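Local coordinates for protein beta-glucoside phosphorylase BglX (Unidentified, PDB 5VQE) that probably catalyses the reversible phosphorolysis of beta-glucosides, as a glycoside hydrolase family 3 enzyme that uses phosphate to release glucose 1-phosphate, at residues A[73-77]-A[365-369]; A[134-139]-A[371-376]. All blocks are in the same frame, centred on the assembly; numbering follows the deposited sequence.

Overall arrangement
Contacts 1 and 2 lie next to each other, their centres about 11 Å apart, where the linker between helices 340-356 and 378-391 runs over the TIM-barrel-like N-terminal domain. Along the chain the order is 73-77, 134-139, 365-369 and 371-376, so consecutive parts of one linker meet first helix 69-82 and then the end of helix 122-138. Helix 69-82 also meets the residue following helix 122-138: Thr76 OG1 lies 2.9 Å from Val139 O, a probable hydrogen bond. Pro367 CG packs 3.2 Å from Ser137 O, and Arg73 CD 3.8 Å from Met372 SD. The linker is fastened to the barrel's outer helices before the chain enters the C-terminal domain with its six-stranded mixed sheet.

Contact 1 of 2, residues A[73-77]-A[365-369]; sequences REFTQ and VVPPL
A loop, 365-369, passes alongside the helical turn 73-77; Val366 to Pro368 are extended (psi 153 to 167°), polyproline-II-like at the two prolines, between helical-region residues Val365 and Leu369. The backbones come nearest at Gln77 and Val365, CA to CA 5.9 Å. Arg73 dominates: with chi1 to chi3 all t and chi4 -91°, its NH2 donates a hydrogen bond to Pro367 O (2.7 Å). Val366 CG2 (3.4 Å from Arg73 NH2) and Leu369 CD2 (3.4 Å from Arg73 NH1) cover opposite faces of the guanidinium, leaving its edge to the carbonyl. A water accepting from Arg73 NE (2.6 Å) lies 3.0 Å from Pro368 O, one of several acceptors within its reach. Toward Gln77 the contact turns apolar: Val366, chi1 m, places CG1 3.5 Å from Thr76 CG2, and Val365 CG1 rests 3.6 Å from Gln77 CA. Thr76 OG1 (m) bonds Tyr64 OH, Met72 O and Val139 O. This surface contact joins helix 69-82, which follows barrel strand 61-64, to the linker before helix 378-391.

Contact 2 of 2, residues A[134-139]-A[371-376]; sequences SEGSAV and AMERIQ
This is a partly buried contact between a helix end and a turn, where the linker leading into helix 378-391 is fastened to the C-terminal end of helix 122-138 on the barrel domain. Residues 371-374 have helical phi/psi, with two successive i to i+3 bonds, Arg374 N to Ala371 O (3.0 Å) and Ile375 N to Met372 O (3.1 Å). The chain then extends at Ile375 (psi 129°) and takes a left-handed conformation at Gln376 (56/33°). CA atoms pair at 5.2 Å for both Ala138-Ala371 and Glu135-Ile375. Ala138 CB points into the turn, 4.1 Å from Ala371 CB and 4.2 Å from Ile375 CD1. Val139 CG1 meets Met372 SD (3.8 Å), brought there by an all-m side chain, and Ile375 CD1 (3.9 Å). Arg374, m, t, m through chi3, donates from NH1 to Ser134 O (3.0 Å), with weak bonds from NE to Ser134 O (3.3 Å) and OG (2.9 Å). Glu135, m then t, accepts from Gln376 N at OE2 (3.1 Å), which also bonds Thr108 and His380. The chemistry is therefore mixed: the Ala138-Ala371 pair lets the backbones approach there, while Arg374 binds a helix carbonyl and buried Glu135 ties the turn to helix 378-391.

Contact 1 of 2, residues A[73-77]-A[365-369]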
# COMPACT_ATOMS: atom_id res chain seq x y z
N ARG A 73 -15.40 -4.03 13.82
CA ARG A 73 -15.64 -3.54 15.18
C ARG A 73 -16.03 -4.68 16.10
O ARG A 73 -15.59 -4.74 17.26
CB ARG A 73 -16.72 -2.45 15.18
CG ARG A 73 -16.98 -1.84 16.56
CD ARG A 73 -18.09 -0.79 16.55
NE ARG A 73 -18.01 0.08 17.72
CZ ARG A 73 -18.62 -0.13 18.88
NH1 ARG A 73 -19.40 -1.19 19.05
NH2 ARG A 73 -18.47 0.73 19.88
N GLU A 74 -16.88 -5.59 15.62
CA GLU A 74 -17.26 -6.74 16.41
C GLU A 74 -16.06 -7.66 16.64
O GLU A 74 -15.85 -8.16 17.75
CB GLU A 74 -18.40 -7.49 15.71
CG GLU A 74 -18.95 -8.67 16.48
CD GLU A 74 -19.79 -9.57 15.59
OE1 GLU A 74 -19.47 -10.77 15.48
OE2 GLU A 74 -20.77 -9.07 15.00
N PHE A 75 -15.25 -7.87 15.60
CA PHE A 75 -14.06 -8.71 15.75
C PHE A 75 -13.11 -8.13 16.80
O PHE A 75 -12.54 -8.88 17.60
CB PHE A 75 -13.36 -8.87 14.41
CG PHE A 75 -13.98 -9.89 13.50
CD1 PHE A 75 -15.20 -10.48 13.79
CD2 PHE A 75 -13.33 -10.27 12.33
CE1 PHE A 75 -15.76 -11.41 12.93
CE2 PHE A 75 -13.89 -11.21 11.48
CZ PHE A 75 -15.10 -11.78 11.78
N THR A 76 -12.91 -6.81 16.80
CA THR A 76 -12.00 -6.22 17.77
C THR A 76 -12.45 -6.51 19.19
O THR A 76 -11.64 -6.86 20.06
CB THR A 76 -11.89 -4.71 17.55
OG1 THR A 76 -11.27 -4.46 16.29
CG2 THR A 76 -11.07 -4.05 18.67
N GLN A 77 -13.75 -6.36 19.46
CA GLN A 77 -14.27 -6.62 20.80
C GLN A 77 -14.04 -8.08 21.18
O GLN A 77 -13.53 -8.38 22.27
CB GLN A 77 -15.76 -6.28 20.86
CG GLN A 77 -16.04 -4.79 20.84
CD GLN A 77 -17.53 -4.48 20.70
OE1 GLN A 77 -18.15 -4.81 19.69
NE2 GLN A 77 -18.10 -3.86 21.72
N VAL A 365 -12.85 -1.55 24.73
CA VAL A 365 -11.94 -2.12 23.74
C VAL A 365 -12.13 -1.51 22.35
O VAL A 365 -11.27 -1.69 21.48
CB VAL A 365 -12.11 -3.65 23.72
CG1 VAL A 365 -11.99 -4.24 22.33
CG2 VAL A 365 -11.09 -4.29 24.66
N VAL A 366 -13.22 -0.78 22.14
CA VAL A 366 -13.42 0.02 20.93
C VAL A 366 -13.98 1.37 21.34
O VAL A 366 -14.49 1.54 22.46
CB VAL A 366 -14.36 -0.67 19.93
CG1 VAL A 366 -13.70 -1.89 19.31
CG2 VAL A 366 -15.69 -1.04 20.60
N PRO A 367 -13.90 2.36 20.46
CA PRO A 367 -14.49 3.67 20.77
C PRO A 367 -16.00 3.56 20.80
O PRO A 367 -16.56 2.55 20.36
CB PRO A 367 -14.01 4.57 19.62
CG PRO A 367 -12.99 3.75 18.85
CD PRO A 367 -13.32 2.33 19.10
N PRO A 368 -16.69 4.58 21.32
CA PRO A 368 -18.16 4.56 21.29
C PRO A 368 -18.69 4.35 19.88
O PRO A 368 -18.04 4.70 18.89
CB PRO A 368 -18.55 5.93 21.84
CG PRO A 368 -17.37 6.37 22.65
CD PRO A 368 -16.16 5.77 22.00
N LEU A 369 -19.90 3.78 19.80
CA LEU A 369 -20.57 3.58 18.52
C LEU A 369 -20.59 4.86 17.70
O LEU A 369 -20.50 4.82 16.47
CB LEU A 369 -22.00 3.08 18.76
CG LEU A 369 -22.63 2.00 17.87
CD1 LEU A 369 -23.07 2.56 16.53
CD2 LEU A 369 -21.72 0.80 17.67
O HOH W 1 -17.01 2.40 17.23

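Contact 2 of 2, residues A[134-139]-A[371-376]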
# COMPACT_ATOMS: atom_id res chain seq x y z
N SER A 134 -8.67 7.78 11.13
CA SER A 134 -9.98 8.10 11.68
C SER A 134 -10.95 6.94 11.48
O SER A 134 -11.62 6.50 12.42
CB SER A 134 -10.54 9.37 11.05
OG SER A 134 -11.82 9.66 11.56
N GLU A 135 -11.04 6.43 10.25
CA GLU A 135 -11.97 5.34 9.97
C GLU A 135 -11.47 4.02 10.55
O GLU A 135 -12.26 3.25 11.11
CB GLU A 135 -12.20 5.25 8.46
CG GLU A 135 -12.77 6.55 7.90
CD GLU A 135 -13.36 6.43 6.52
OE1 GLU A 135 -13.14 5.39 5.86
OE2 GLU A 135 -14.05 7.38 6.08
N GLY A 136 -10.17 3.77 10.48
CA GLY A 136 -9.62 2.57 11.09
C GLY A 136 -9.82 2.52 12.59
O GLY A 136 -10.24 1.51 13.14
N SER A 137 -9.52 3.63 13.28
CA SER A 137 -9.60 3.61 14.74
C SER A 137 -11.03 3.45 15.22
O SER A 137 -11.26 2.92 16.31
CB SER A 137 -8.97 4.87 15.34
OG SER A 137 -9.64 6.06 14.95
N ALA A 138 -12.01 3.88 14.42
CA ALA A 138 -13.41 3.71 14.80
C ALA A 138 -13.77 2.24 15.01
O ALA A 138 -14.64 1.93 15.82
CB ALA A 138 -14.32 4.32 13.75
N VAL A 139 -13.13 1.34 14.27
CA VAL A 139 -13.44 -0.07 14.36
C VAL A 139 -12.41 -0.85 15.16
O VAL A 139 -12.51 -2.08 15.25
CB VAL A 139 -13.62 -0.69 12.96
CG1 VAL A 139 -14.63 0.10 12.14
CG2 VAL A 139 -12.30 -0.80 12.22
N ALA A 371 -18.37 6.83 17.09
CA ALA A 371 -17.18 6.99 16.25
C ALA A 371 -17.40 6.45 14.85
O ALA A 371 -16.77 6.93 13.89
CB ALA A 371 -15.99 6.29 16.91
N MET A 372 -18.29 5.46 14.69
CA MET A 372 -18.54 4.88 13.38
C MET A 372 -19.09 5.89 12.39
O MET A 372 -18.98 5.68 11.18
CB MET A 372 -19.52 3.71 13.50
CG MET A 372 -19.05 2.60 14.41
SD MET A 372 -17.70 1.68 13.67
CE MET A 372 -18.60 0.62 12.56
N GLU A 373 -19.70 6.98 12.88
CA GLU A 373 -20.24 8.00 11.99
C GLU A 373 -19.16 8.73 11.21
O GLU A 373 -19.49 9.43 10.25
CB GLU A 373 -21.08 9.01 12.79
CG GLU A 373 -22.32 8.39 13.43
CD GLU A 373 -23.15 9.39 14.22
OE1 GLU A 373 -23.13 10.59 13.88
OE2 GLU A 373 -23.81 8.97 15.19
N ARG A 374 -17.90 8.61 11.61
CA ARG A 374 -16.82 9.21 10.84
C ARG A 374 -16.59 8.49 9.52
O ARG A 374 -16.02 9.08 8.60
CB ARG A 374 -15.51 9.19 11.64
CG ARG A 374 -15.61 9.84 12.99
CD ARG A 374 -14.23 10.10 13.57
NE ARG A 374 -13.47 8.88 13.85
CZ ARG A 374 -13.36 8.29 15.04
NH1 ARG A 374 -12.61 7.20 15.17
NH2 ARG A 374 -13.96 8.80 16.10
N ILE A 375 -16.99 7.22 9.43
CA ILE A 375 -16.74 6.44 8.23
C ILE A 375 -17.68 6.90 7.12
O ILE A 375 -18.90 6.99 7.33
CB ILE A 375 -16.90 4.94 8.52
CG1 ILE A 375 -15.99 4.54 9.68
CG2 ILE A 375 -16.57 4.13 7.28
CD1 ILE A 375 -16.14 3.09 10.14
N GLN A 376 -17.11 7.19 5.95
CA GLN A 376 -17.84 7.78 4.83
C GLN A 376 -18.53 9.08 5.24
O GLN A 376 -19.59 9.43 4.72
CB GLN A 376 -18.86 6.80 4.24
CG GLN A 376 -18.22 5.67 3.44
CD GLN A 376 -19.22 4.90 2.61
OE1 GLN A 376 -19.86 5.46 1.71
NE2 GLN A 376 -19.37 3.62 2.90